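Major extracellular endoglucanase (Xanthomonas campestris pv. campestris, PDB 4TUF) catalyses the endohydrolysis of (1->4)-beta-D-glucosidic linkages in cellulose, lichenin and cereal beta-D-glucans, this chain being its family 5 glycoside hydrolase domain. Local coordinates at residues K155-G160 / I210-N215; G214-L219 / L233-Y238; A162-G167 / E196-N201; A56-F61 / D109-D114; A273-E278 / Q308-S313. All coordinates share one frame; numbering follows the deposited sequence. Where two conformers were deposited one is given.

Contact 1: K155-G160 / I210-N215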
# COMPACT_ATOMS: atom_id res chain seq x y z
N LYS A 155 -5.99 4.51 -5.29
CA LYS A 155 -4.97 5.30 -5.97
C LYS A 155 -3.80 5.58 -5.03
O LYS A 155 -3.99 6.02 -3.90
CB LYS A 155 -5.57 6.61 -6.51
CG LYS A 155 -4.64 7.80 -6.55
CD LYS A 155 -3.89 7.87 -7.85
CE LYS A 155 -3.13 9.18 -7.99
NZ LYS A 155 -2.06 9.36 -6.98
N ASN A 156 -2.59 5.34 -5.50
CA ASN A 156 -1.41 5.51 -4.66
C ASN A 156 -0.96 6.95 -4.49
O ASN A 156 -0.76 7.65 -5.46
CB ASN A 156 -0.26 4.68 -5.22
CG ASN A 156 0.92 4.60 -4.28
OD1 ASN A 156 0.84 3.98 -3.23
ND2 ASN A 156 2.02 5.21 -4.66
N GLU A 157 -0.74 7.34 -3.24
CA GLU A 157 -0.05 8.58 -2.90
C GLU A 157 -0.52 9.90 -3.51
O GLU A 157 0.26 10.60 -4.15
CB GLU A 157 1.45 8.40 -3.05
CG GLU A 157 1.97 7.33 -2.12
CD GLU A 157 3.46 7.33 -2.01
OE1 GLU A 157 4.12 7.81 -2.94
OE2 GLU A 157 3.97 6.84 -0.99
N PRO A 158 -1.77 10.27 -3.28
CA PRO A 158 -2.24 11.56 -3.77
C PRO A 158 -1.43 12.67 -3.13
O PRO A 158 -1.09 12.59 -1.97
CB PRO A 158 -3.67 11.61 -3.26
CG PRO A 158 -4.08 10.19 -3.17
CD PRO A 158 -2.86 9.44 -2.76
N HIS A 159 -1.09 13.69 -3.90
CA HIS A 159 -0.27 14.77 -3.37
C HIS A 159 -0.35 15.99 -4.28
O HIS A 159 -1.15 16.01 -5.21
CB HIS A 159 1.19 14.33 -3.22
CG HIS A 159 1.81 13.86 -4.49
ND1 HIS A 159 1.53 12.63 -5.06
CD2 HIS A 159 2.71 14.45 -5.31
CE1 HIS A 159 2.22 12.49 -6.18
NE2 HIS A 159 2.95 13.58 -6.35
N GLY A 160 0.46 17.00 -4.00
CA GLY A 160 0.51 18.18 -4.84
C GLY A 160 -0.79 18.94 -4.92
O GLY A 160 -1.22 19.58 -3.95
N ILE A 210 4.38 16.96 5.39
CA ILE A 210 3.51 15.84 5.09
C ILE A 210 4.05 15.00 3.93
O ILE A 210 4.48 15.54 2.91
CB ILE A 210 2.08 16.32 4.74
CG1 ILE A 210 1.50 17.13 5.89
CG2 ILE A 210 1.19 15.14 4.43
CD1 ILE A 210 0.08 17.58 5.66
N PHE A 211 4.05 13.68 4.09
CA PHE A 211 4.47 12.77 3.04
C PHE A 211 3.30 12.47 2.10
O PHE A 211 2.14 12.60 2.49
CB PHE A 211 5.01 11.46 3.62
CG PHE A 211 6.31 11.62 4.36
CD1 PHE A 211 7.52 11.60 3.67
CD2 PHE A 211 6.34 11.76 5.73
CE1 PHE A 211 8.72 11.73 4.34
CE2 PHE A 211 7.54 11.90 6.41
CZ PHE A 211 8.73 11.88 5.72
N TRP A 212 3.62 12.08 0.87
CA TRP A 212 2.60 11.74 -0.12
C TRP A 212 1.61 10.71 0.43
O TRP A 212 2.02 9.68 0.97
CB TRP A 212 3.24 11.18 -1.39
CG TRP A 212 4.05 12.17 -2.17
CD1 TRP A 212 4.27 13.47 -1.86
CD2 TRP A 212 4.73 11.92 -3.41
NE1 TRP A 212 5.07 14.06 -2.83
CE2 TRP A 212 5.36 13.12 -3.79
CE3 TRP A 212 4.88 10.80 -4.23
CZ2 TRP A 212 6.12 13.24 -4.95
CZ3 TRP A 212 5.64 10.91 -5.38
CH2 TRP A 212 6.25 12.12 -5.73
N GLY A 213 0.32 10.99 0.29
CA GLY A 213 -0.71 10.10 0.78
C GLY A 213 -0.69 9.95 2.29
O GLY A 213 -1.18 8.95 2.82
N GLY A 214 -0.15 10.95 2.98
CA GLY A 214 0.06 10.84 4.41
C GLY A 214 -0.84 11.67 5.31
O GLY A 214 -0.82 11.48 6.53
N ASN A 215 -1.64 12.57 4.72
CA ASN A 215 -2.48 13.46 5.51
C ASN A 215 -3.95 13.09 5.45
O ASN A 215 -4.56 13.08 4.38
CB ASN A 215 -2.31 14.91 5.05
CG ASN A 215 -2.99 15.91 5.98
OD1 ASN A 215 -3.34 15.59 7.12
ND2 ASN A 215 -3.18 17.13 5.49
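E157, by similarity the proton donor of this family 5 glycoside hydrolase, and H159 two residues on form the active-site loop that meets W212 and G213. The H159 ring lies face to face on the six-membered ring of W212, with centroids 3.6 Å apart and planes only 10° from parallel; H159 CD2 is 3.3 Å from W212 CE2. A chi1 of 58° sets H159 CG between its own backbone N and carbonyl carbon, and ND1 is bonded in the ring plane to E157 O at 2.6 Å, which fixes the ring's rotation. E157 approaches the same indole at its edge: OE1 is 3.3 Å from W212 CE3, the carboxylate 88° to the ring. One backbone bond joins the loops, G213 N to P158 O (3.1 Å), at the type II turn F211-G214. E157 OE2 is held by Y238 and H236 of strand 231-238 and E157 N by E196, while P158 packs on helix 173-187.

Contact 2: G214-L219 / L233-Y238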
# COMPACT_ATOMS: atom_id res chain seq x y z
N GLY A 214 -0.15 10.95 2.98
CA GLY A 214 0.06 10.84 4.41
C GLY A 214 -0.84 11.67 5.31
O GLY A 214 -0.82 11.48 6.53
N ASN A 215 -1.64 12.57 4.72
CA ASN A 215 -2.48 13.46 5.51
C ASN A 215 -3.95 13.09 5.45
O ASN A 215 -4.56 13.08 4.38
CB ASN A 215 -2.31 14.91 5.05
CG ASN A 215 -2.99 15.91 5.98
OD1 ASN A 215 -3.34 15.59 7.12
ND2 ASN A 215 -3.18 17.13 5.49
N LEU A 216 -4.54 12.80 6.61
CA LEU A 216 -5.95 12.45 6.68
C LEU A 216 -6.79 13.50 7.41
O LEU A 216 -7.99 13.32 7.59
CB LEU A 216 -6.12 11.10 7.37
CG LEU A 216 -5.83 9.87 6.52
CD1 LEU A 216 -5.91 8.64 7.39
CD2 LEU A 216 -6.83 9.79 5.38
N GLN A 217 -6.14 14.60 7.81
CA GLN A 217 -6.81 15.65 8.59
C GLN A 217 -8.16 16.14 8.03
O GLN A 217 -9.10 16.30 8.80
CB GLN A 217 -5.88 16.85 8.76
CG GLN A 217 -4.79 16.69 9.80
CD GLN A 217 -3.73 17.77 9.69
OE1 GLN A 217 -3.74 18.74 10.45
NE2 GLN A 217 -2.83 17.62 8.72
N PRO A 218 -8.26 16.37 6.70
CA PRO A 218 -9.54 16.91 6.21
C PRO A 218 -10.74 15.97 6.35
O PRO A 218 -11.87 16.40 6.15
CB PRO A 218 -9.24 17.19 4.72
CG PRO A 218 -7.78 17.37 4.65
CD PRO A 218 -7.23 16.38 5.64
N LEU A 219 -10.50 14.71 6.69
CA LEU A 219 -11.58 13.75 6.93
C LEU A 219 -12.44 14.17 8.13
O LEU A 219 -13.59 13.75 8.26
CB LEU A 219 -11.00 12.35 7.15
CG LEU A 219 -11.96 11.21 7.46
CD1 LEU A 219 -12.99 11.06 6.34
CD2 LEU A 219 -11.19 9.91 7.64
N LEU A 233 -8.83 2.90 5.94
CA LEU A 233 -7.93 4.03 5.74
C LEU A 233 -6.48 3.55 5.75
O LEU A 233 -6.08 2.78 6.63
CB LEU A 233 -8.14 5.09 6.83
CG LEU A 233 -9.50 5.78 6.94
CD1 LEU A 233 -9.49 6.69 8.15
CD2 LEU A 233 -9.84 6.57 5.69
N ALA A 234 -5.71 3.99 4.76
CA ALA A 234 -4.37 3.44 4.57
C ALA A 234 -3.33 4.49 4.19
O ALA A 234 -2.76 4.44 3.11
CB ALA A 234 -4.41 2.34 3.50
N PRO A 235 -3.05 5.43 5.10
CA PRO A 235 -2.07 6.46 4.75
C PRO A 235 -0.65 5.89 4.70
O PRO A 235 -0.42 4.75 5.11
CB PRO A 235 -2.20 7.46 5.90
CG PRO A 235 -2.62 6.63 7.05
CD PRO A 235 -3.53 5.58 6.48
N HIS A 236 0.28 6.68 4.18
CA HIS A 236 1.68 6.31 4.17
C HIS A 236 2.45 7.20 5.12
O HIS A 236 2.05 8.34 5.39
CB HIS A 236 2.25 6.42 2.75
CG HIS A 236 1.60 5.52 1.75
ND1 HIS A 236 2.09 5.34 0.48
CD2 HIS A 236 0.49 4.74 1.84
CE1 HIS A 236 1.32 4.50 -0.18
NE2 HIS A 236 0.34 4.12 0.62
N VAL A 237 3.57 6.70 5.62
CA VAL A 237 4.48 7.52 6.40
C VAL A 237 5.90 6.98 6.24
O VAL A 237 6.11 5.77 6.20
CB VAL A 237 4.07 7.57 7.89
CG1 VAL A 237 3.85 6.17 8.42
CG2 VAL A 237 5.11 8.30 8.72
N TYR A 238 6.88 7.88 6.12
CA TYR A 238 8.27 7.48 6.00
C TYR A 238 9.16 8.26 6.96
O TYR A 238 8.70 9.17 7.65
CB TYR A 238 8.76 7.67 4.57
CG TYR A 238 7.84 7.08 3.53
CD1 TYR A 238 7.98 5.76 3.12
CD2 TYR A 238 6.83 7.85 2.96
CE1 TYR A 238 7.13 5.22 2.17
CE2 TYR A 238 5.98 7.32 2.01
CZ TYR A 238 6.14 6.01 1.62
OH TYR A 238 5.30 5.47 0.68
O HOH W 1 1.67 10.54 7.30
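A single water joins G214 to H236 where their backbones come close without a direct hydrogen bond: it donates to G214 O at 2.8 Å and to H236 O at 2.9 Å, satisfying both carbonyls, while G214 CA lies 3.3 Å from H236 O. The remaining contact is apolar. L216 meets P235 at about a right angle, its CD1 methyl set against the ring 3.9 Å from P235 CG. L216 CD1 also reaches L233 CD1 at 4.1 Å. L219 and L233 come together tip to tip, L219 CD2 being 3.7 Å from L233 CD1; a chi1 of 178°, with CG of L219 anti to its backbone N, carries that CG toward L233.

Between these leucines and G214, the turn of 214-219 is shaped by N215 OD1, which accepts from Q217 N (3.0 Å, an Asx turn) and from Q217 NE2 (2.6 Å), the two donors coming from opposite faces of the amide. N215 ND2 is used by T199 O and S205 OG. G214 and N215 together face I198 in a classic beta bulge. P235 and V237 also pack on L276 of strand 276-280, and helix 257-266 covers this side of strand 231-238 through F265 and W261.

Contact 3: A162-G167 / E196-N201. With 2HP (dihydrogenphosphate ion), chain H.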
# COMPACT_ATOMS: atom_id res chain seq x y z
N ALA A 162 -3.73 17.72 -5.29
CA ALA A 162 -4.83 16.99 -4.68
C ALA A 162 -5.36 17.73 -3.45
O ALA A 162 -4.58 18.20 -2.62
CB ALA A 162 -4.39 15.58 -4.30
N THR A 163 -6.67 17.85 -3.36
CA THR A 163 -7.28 18.46 -2.18
C THR A 163 -8.38 17.56 -1.63
O THR A 163 -8.61 16.46 -2.13
CB THR A 163 -7.85 19.86 -2.48
OG1 THR A 163 -8.84 19.76 -3.51
CG2 THR A 163 -6.74 20.81 -2.94
N TRP A 164 -9.07 18.04 -0.60
CA TRP A 164 -10.07 17.26 0.10
C TRP A 164 -11.10 18.20 0.71
O TRP A 164 -10.79 18.97 1.62
CB TRP A 164 -9.40 16.39 1.17
CG TRP A 164 -10.30 15.42 1.89
CD1 TRP A 164 -11.52 15.68 2.44
CD2 TRP A 164 -10.00 14.06 2.20
NE1 TRP A 164 -12.02 14.55 3.04
CE2 TRP A 164 -11.10 13.54 2.91
CE3 TRP A 164 -8.92 13.22 1.93
CZ2 TRP A 164 -11.15 12.22 3.35
CZ3 TRP A 164 -8.97 11.91 2.37
CH2 TRP A 164 -10.08 11.43 3.07
N GLY A 165 -12.33 18.15 0.19
CA GLY A 165 -13.44 18.90 0.73
C GLY A 165 -13.42 20.40 0.50
O GLY A 165 -13.94 21.16 1.33
N THR A 166 -12.85 20.84 -0.61
CA THR A 166 -12.77 22.27 -0.92
C THR A 166 -13.86 22.73 -1.88
O THR A 166 -13.98 23.92 -2.15
CB THR A 166 -11.41 22.63 -1.53
OG1 THR A 166 -11.27 21.99 -2.81
CG2 THR A 166 -10.27 22.20 -0.63
N GLY A 167 -14.64 21.79 -2.39
CA GLY A 167 -15.68 22.12 -3.36
C GLY A 167 -15.14 22.23 -4.77
O GLY A 167 -15.87 22.60 -5.69
N GLU A 196 -6.24 6.51 0.76
CA GLU A 196 -5.07 7.16 1.32
C GLU A 196 -5.33 8.64 1.52
O GLU A 196 -6.31 9.20 1.01
CB GLU A 196 -3.85 6.96 0.42
CG GLU A 196 -3.54 5.50 0.11
CD GLU A 196 -2.37 5.35 -0.84
OE1 GLU A 196 -1.44 6.18 -0.76
OE2 GLU A 196 -2.39 4.42 -1.69
N GLY A 197 -4.44 9.28 2.27
CA GLY A 197 -4.56 10.70 2.49
C GLY A 197 -4.00 11.50 1.34
O GLY A 197 -3.70 10.97 0.27
N ILE A 198 -3.88 12.80 1.56
CA ILE A 198 -3.29 13.70 0.59
C ILE A 198 -2.09 14.35 1.26
O ILE A 198 -1.57 13.82 2.24
CB ILE A 198 -4.30 14.75 0.12
CG1 ILE A 198 -4.80 15.57 1.31
CG2 ILE A 198 -5.47 14.06 -0.57
CD1 ILE A 198 -5.51 16.84 0.92
N THR A 199 -1.64 15.49 0.75
CA THR A 199 -0.61 16.24 1.46
C THR A 199 -1.21 17.52 2.07
O THR A 199 -2.12 17.43 2.90
CB THR A 199 0.60 16.57 0.55
OG1 THR A 199 0.15 17.08 -0.71
CG2 THR A 199 1.40 15.32 0.31
N ASP A 200 -0.70 18.68 1.68
CA ASP A 200 -1.22 19.96 2.18
C ASP A 200 -2.63 20.22 1.65
O ASP A 200 -2.93 19.91 0.49
CB ASP A 200 -0.31 21.12 1.79
CG ASP A 200 0.91 21.24 2.69
OD1 ASP A 200 1.12 20.37 3.56
OD2 ASP A 200 1.67 22.22 2.52
N ASN A 201 -3.49 20.79 2.49
CA ASN A 201 -4.86 21.09 2.10
C ASN A 201 -5.27 22.52 2.49
O ASN A 201 -4.92 23.00 3.57
CB ASN A 201 -5.81 20.07 2.71
CG ASN A 201 -7.13 20.01 1.99
OD1 ASN A 201 -7.17 19.73 0.79
ND2 ASN A 201 -8.23 20.24 2.71
P 2HP H . -17.09 18.74 -5.23
O1 2HP H . -17.72 17.73 -6.16
O2 2HP H . -17.68 18.60 -3.84
O3 2HP H . -15.60 18.50 -5.15
O4 2HP H . -17.34 20.13 -5.76
O HOH W 2 -2.43 17.11 -1.43
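The CD1 methyl of I198 packs against CB of W164 at 3.9 Å and lies equally close to the main chain of A162 and T163. Its CG2 methyl faces A162 CB at 4.2 Å and comes to the edge of the W164 ring, near the ring plane, where E196 O also approaches. The indole NE1 of W164 bonds to T222 O.

Polar contact rests on the amide of N201, which engages both backbone polar atoms of W164. N201 ND2 donates to W164 O at 3.1 Å, in the carbonyl plane and on a lone pair, and also bonds V203 O. N201 OD1 receives a weak bond from W164 N, 2.9 Å long but bent to 128° at the hydrogen; it also lies 3.3 Å from T163 CB, the two side chains crossing at about a right angle. A water accepts from T199 N (2.8 Å) and lies 2.7 Å from A162 O, close to both segments.

T163 and T166 turn their hydroxyls to D172, and G167 belongs to a bound dihydrogenphosphate site. At the other end, E196 OE2 pairs with R58. Two long loops that follow strands 149-153 and 192-195 are thus packed together beside the active site, as befits a TIM-barrel glycoside hydrolase, where loops after the strands shape the catalytic side.

Contact 4: A56-F61 / D109-D114. With 2HP (dihydrogenphosphate ion), chain J.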
# COMPACT_ATOMS: atom_id res chain seq x y z
N ALA A 56 0.15 -11.33 4.28
CA ALA A 56 -0.55 -10.35 3.47
C ALA A 56 0.41 -9.62 2.55
O ALA A 56 1.56 -9.39 2.89
CB ALA A 56 -1.29 -9.36 4.36
N VAL A 57 -0.09 -9.24 1.38
CA VAL A 57 0.74 -8.62 0.35
C VAL A 57 -0.01 -7.48 -0.33
O VAL A 57 -1.19 -7.60 -0.66
CB VAL A 57 1.19 -9.68 -0.69
CG1 VAL A 57 1.27 -9.09 -2.08
CG2 VAL A 57 2.52 -10.29 -0.29
N ARG A 58 0.67 -6.36 -0.52
CA ARG A 58 0.13 -5.25 -1.29
C ARG A 58 0.78 -5.24 -2.67
O ARG A 58 2.00 -5.11 -2.78
CB ARG A 58 0.37 -3.92 -0.56
CG ARG A 58 -0.29 -2.70 -1.18
CD ARG A 58 -0.11 -1.50 -0.25
NE ARG A 58 -0.70 -0.26 -0.74
CZ ARG A 58 -0.02 0.69 -1.39
NH1 ARG A 58 1.27 0.53 -1.64
NH2 ARG A 58 -0.64 1.80 -1.78
N LEU A 59 -0.03 -5.40 -3.72
CA LEU A 59 0.47 -5.52 -5.09
C LEU A 59 0.24 -4.28 -5.95
O LEU A 59 -0.86 -4.08 -6.48
CB LEU A 59 -0.19 -6.71 -5.80
CG LEU A 59 0.53 -8.05 -5.80
CD1 LEU A 59 -0.18 -9.00 -6.75
CD2 LEU A 59 1.98 -7.88 -6.19
N PRO A 60 1.27 -3.43 -6.09
CA PRO A 60 1.15 -2.34 -7.06
C PRO A 60 0.98 -2.86 -8.49
O PRO A 60 1.57 -3.87 -8.85
CB PRO A 60 2.48 -1.59 -6.90
CG PRO A 60 2.93 -1.90 -5.50
CD PRO A 60 2.47 -3.31 -5.25
N PHE A 61 0.16 -2.18 -9.29
CA PHE A 61 0.04 -2.49 -10.71
C PHE A 61 -0.16 -1.19 -11.49
O PHE A 61 -0.34 -0.13 -10.90
CB PHE A 61 -1.12 -3.45 -10.97
CG PHE A 61 -2.47 -2.85 -10.71
CD1 PHE A 61 -3.16 -2.19 -11.72
CD2 PHE A 61 -3.06 -2.95 -9.45
CE1 PHE A 61 -4.41 -1.63 -11.48
CE2 PHE A 61 -4.30 -2.39 -9.21
CZ PHE A 61 -4.98 -1.73 -10.22
N ASP A 109 -3.28 -2.53 -5.72
CA ASP A 109 -2.95 -1.11 -5.59
C ASP A 109 -2.76 -0.46 -6.96
O ASP A 109 -1.86 -0.84 -7.71
CB ASP A 109 -1.69 -0.96 -4.72
CG ASP A 109 -1.00 0.39 -4.89
OD1 ASP A 109 -1.67 1.40 -5.16
OD2 ASP A 109 0.24 0.43 -4.73
N HIS A 110 -3.60 0.51 -7.28
CA HIS A 110 -3.49 1.26 -8.53
C HIS A 110 -2.40 2.31 -8.38
O HIS A 110 -2.64 3.42 -7.91
CB HIS A 110 -4.82 1.93 -8.90
CG HIS A 110 -4.85 2.47 -10.29
ND1 HIS A 110 -4.03 3.50 -10.71
CD2 HIS A 110 -5.61 2.14 -11.36
CE1 HIS A 110 -4.27 3.77 -11.98
NE2 HIS A 110 -5.23 2.95 -12.40
N HIS A 111 -1.18 1.95 -8.78
CA HIS A 111 -0.00 2.66 -8.31
C HIS A 111 0.38 3.84 -9.20
O HIS A 111 0.68 4.93 -8.70
CB HIS A 111 1.17 1.69 -8.21
CG HIS A 111 2.19 2.08 -7.19
ND1 HIS A 111 2.02 1.82 -5.84
CD2 HIS A 111 3.39 2.69 -7.31
CE1 HIS A 111 3.07 2.27 -5.18
NE2 HIS A 111 3.92 2.80 -6.04
N THR A 112 0.37 3.61 -10.50
CA THR A 112 0.78 4.64 -11.45
C THR A 112 -0.02 4.54 -12.73
O THR A 112 -0.30 3.43 -13.19
CB THR A 112 2.28 4.55 -11.78
OG1 THR A 112 2.57 5.34 -12.94
CG2 THR A 112 2.68 3.11 -12.05
N PRO A 113 -0.38 5.69 -13.32
CA PRO A 113 -1.15 5.72 -14.57
C PRO A 113 -0.34 5.37 -15.81
O PRO A 113 -0.95 5.12 -16.85
CB PRO A 113 -1.63 7.17 -14.64
CG PRO A 113 -0.59 7.94 -13.90
CD PRO A 113 -0.16 7.04 -12.78
N ASP A 114 0.99 5.35 -15.72
CA ASP A 114 1.83 5.20 -16.92
C ASP A 114 3.07 4.35 -16.72
O ASP A 114 4.05 4.51 -17.45
CB ASP A 114 2.26 6.58 -17.44
CG ASP A 114 2.98 7.42 -16.38
OD1 ASP A 114 3.62 6.86 -15.47
OD2 ASP A 114 2.91 8.66 -16.48
P 2HP J . 6.48 10.59 -15.38
O1 2HP J . 5.65 9.33 -15.27
O2 2HP J . 6.12 11.54 -14.26
O3 2HP J . 7.95 10.23 -15.28
O4 2HP J . 6.22 11.27 -16.71
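R58 and D109 stack their flat groups, with guanidinium and carboxylate planes 26° apart and R58 NH1 3.3 Å from D109 OD2. The oxygen sits over the guanidinium face, so this salt bridge is charge attraction without an N-H directed at it. R58 NH1 bonds N23 OD1 and pairs with the probable nucleophile E278; NH2 pairs with D153 and bonds N156 OD1. D109 OD2 instead receives H111 ND1 at 2.5 Å, on its syn side and in the plane of the imidazole, which would hold both side chains in place; P60 CB lies 3.6 Å from H111 ND1, alongside that ring.

The backbones are bonded in parallel register: D109 N to L59 O (3.0 Å), F61 N to D109 O (2.9 Å) and H111 N to F61 O (3.1 Å). Over the F61 ring lies H110 CA, 4.0 Å from the centroid, and H110 NE2 bonds Y127 OH. T112 OG1 accepts from D114 N in an ST turn and also bonds G117 O. Adjacent parallel strands 56-61 and 105-110, joined through helix 88-102, are a beta-alpha-beta unit of the TIM barrel.

Contact 5: A273-E278 / Q308-S313; sequences ALLLGE and QGFYWS
F310 N donates to L276 O at 2.8 Å, nearly in line with the carbonyl, and so joins the two backbones directly. Next to it, E278 CA makes a CA-H...O contact of 3.5 Å with F310 O. E278 is by similarity the nucleophile, and its OE1 is hydrogen-bonded to Y238 OH. The same oxygen also lies over one face of the W312 indole, E278 OE1 being 4.2 Å from W312 CD2 with the two planes 20° apart; this approach is long, and doubtful because W312 was deposited in two conformers.

In the next layer, F310 turns its ring edge to L275, whose CD1 is 4.2 Å from F310 CE1. L275 CB in turn rests 3.7 Å from Q308 O, and L275 CD2 meets Q308 CD at 4.1 Å. Farther out, Q308 OE1 accepts from L19 N.

Outside the two segments, N23 ND2 bonds both G277 O and Y311 O, tying the two segments to strand 16-23. The peptide between W312 and S313 is cis. Strands 276-280 and 309-311 are consecutive parallel barrel strands, connected by a crossover through helix 288-303; strand 231-238 neighbours the first, strand 16-23 the second, and helix 334-344 packs on Y311.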
# COMPACT_ATOMS: atom_id res chain seq x y z
N ALA A 273 -11.30 2.01 10.86
CA ALA A 273 -10.32 0.97 10.60
C ALA A 273 -9.13 1.62 9.91
O ALA A 273 -9.31 2.30 8.90
CB ALA A 273 -10.90 -0.14 9.74
N LEU A 274 -7.94 1.43 10.47
CA LEU A 274 -6.76 2.10 9.95
C LEU A 274 -5.51 1.24 10.04
O LEU A 274 -5.30 0.50 11.01
CB LEU A 274 -6.54 3.42 10.69
CG LEU A 274 -5.50 4.42 10.15
CD1 LEU A 274 -5.93 5.84 10.49
CD2 LEU A 274 -4.11 4.14 10.71
N LEU A 275 -4.69 1.33 9.00
CA LEU A 275 -3.37 0.71 8.98
C LEU A 275 -2.49 1.53 8.03
O LEU A 275 -2.99 2.38 7.30
CB LEU A 275 -3.45 -0.75 8.54
CG LEU A 275 -4.25 -1.15 7.29
CD1 LEU A 275 -3.60 -0.68 6.00
CD2 LEU A 275 -4.44 -2.66 7.25
N LEU A 276 -1.19 1.26 8.02
CA LEU A 276 -0.31 1.93 7.08
C LEU A 276 -0.14 1.12 5.78
O LEU A 276 0.26 -0.03 5.81
CB LEU A 276 1.04 2.19 7.72
CG LEU A 276 1.00 3.09 8.94
CD1 LEU A 276 2.37 3.17 9.60
CD2 LEU A 276 0.50 4.46 8.55
N GLY A 277 -0.45 1.75 4.65
CA GLY A 277 -0.25 1.11 3.36
C GLY A 277 1.22 0.97 3.01
O GLY A 277 1.64 -0.01 2.40
N GLU A 278 2.02 1.97 3.40
CA GLU A 278 3.46 1.92 3.23
C GLU A 278 4.16 2.59 4.41
O GLU A 278 3.83 3.72 4.78
CB GLU A 278 3.90 2.60 1.93
CG GLU A 278 3.49 1.89 0.65
CD GLU A 278 3.95 2.63 -0.58
OE1 GLU A 278 4.84 3.49 -0.44
OE2 GLU A 278 3.44 2.35 -1.69
N GLN A 308 -0.92 -4.04 12.48
CA GLN A 308 -0.93 -4.50 11.10
C GLN A 308 -0.63 -3.37 10.14
O GLN A 308 -0.64 -2.19 10.51
CB GLN A 308 -2.27 -5.13 10.75
CG GLN A 308 -3.47 -4.25 11.02
CD GLN A 308 -4.77 -4.94 10.67
OE1 GLN A 308 -4.78 -5.93 9.94
NE2 GLN A 308 -5.88 -4.42 11.19
N GLY A 309 -0.36 -3.73 8.89
CA GLY A 309 0.03 -2.76 7.89
C GLY A 309 0.89 -3.43 6.84
O GLY A 309 1.09 -4.64 6.87
N PHE A 310 1.41 -2.63 5.90
CA PHE A 310 2.20 -3.17 4.81
C PHE A 310 3.57 -2.50 4.75
O PHE A 310 3.68 -1.34 4.35
CB PHE A 310 1.47 -3.00 3.48
CG PHE A 310 0.19 -3.78 3.39
CD1 PHE A 310 -1.00 -3.25 3.84
CD2 PHE A 310 0.18 -5.06 2.86
CE1 PHE A 310 -2.18 -3.97 3.76
CE2 PHE A 310 -0.99 -5.79 2.78
CZ PHE A 310 -2.17 -5.25 3.23
N TYR A 311 4.60 -3.24 5.16
CA TYR A 311 5.96 -2.73 5.12
C TYR A 311 6.44 -2.41 3.70
O TYR A 311 6.04 -3.08 2.74
CB TYR A 311 6.92 -3.73 5.76
CG TYR A 311 8.26 -3.13 6.11
CD1 TYR A 311 8.39 -2.30 7.22
CD2 TYR A 311 9.38 -3.36 5.33
CE1 TYR A 311 9.61 -1.73 7.55
CE2 TYR A 311 10.60 -2.80 5.66
CZ TYR A 311 10.71 -1.98 6.77
OH TYR A 311 11.92 -1.42 7.10
N TRP A 312 7.28 -1.39 3.56
CA TRP A 312 7.89 -1.03 2.29
C TRP A 312 9.40 -1.25 2.36
O TRP A 312 10.08 -0.48 3.05
CB TRP A 312 7.58 0.44 1.98
CG TRP A 312 8.01 0.92 0.62
CD1 TRP A 312 7.75 0.32 -0.57
CD2 TRP A 312 8.72 2.12 0.32
NE1 TRP A 312 8.28 1.05 -1.60
CE2 TRP A 312 8.88 2.17 -1.08
CE3 TRP A 312 9.26 3.15 1.09
CZ2 TRP A 312 9.55 3.21 -1.73
CZ3 TRP A 312 9.92 4.19 0.44
CH2 TRP A 312 10.06 4.21 -0.95
N SER A 313 9.94 -2.25 1.67
CA SER A 313 9.19 -3.18 0.83
C SER A 313 9.83 -4.56 0.88
O SER A 313 10.79 -4.79 1.61
CB SER A 313 9.17 -2.70 -0.62
OG SER A 313 10.49 -2.64 -1.13

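All five contacts lie in one TIM-barrel domain. Along the chain contact 4 closes first; contact 1 then opens, with contact 3 nested inside its loop, contact 2 starts where contact 1 ends, sharing G214 and N215, and contact 5 comes last. Centres of contacts 1 and 2 are about 7 Å apart, those of 1 and 3 about 9 Å, and those of 3 and 4, the widest pair, about 21 Å. Contacts 2, 4 and 5 reach the same sheet, where strands 231-238 and 276-280 are neighbours; contacts 1 and 3 join loops that follow its strands. The contacts thereby converge on E157 and E278, the probable catalytic pair.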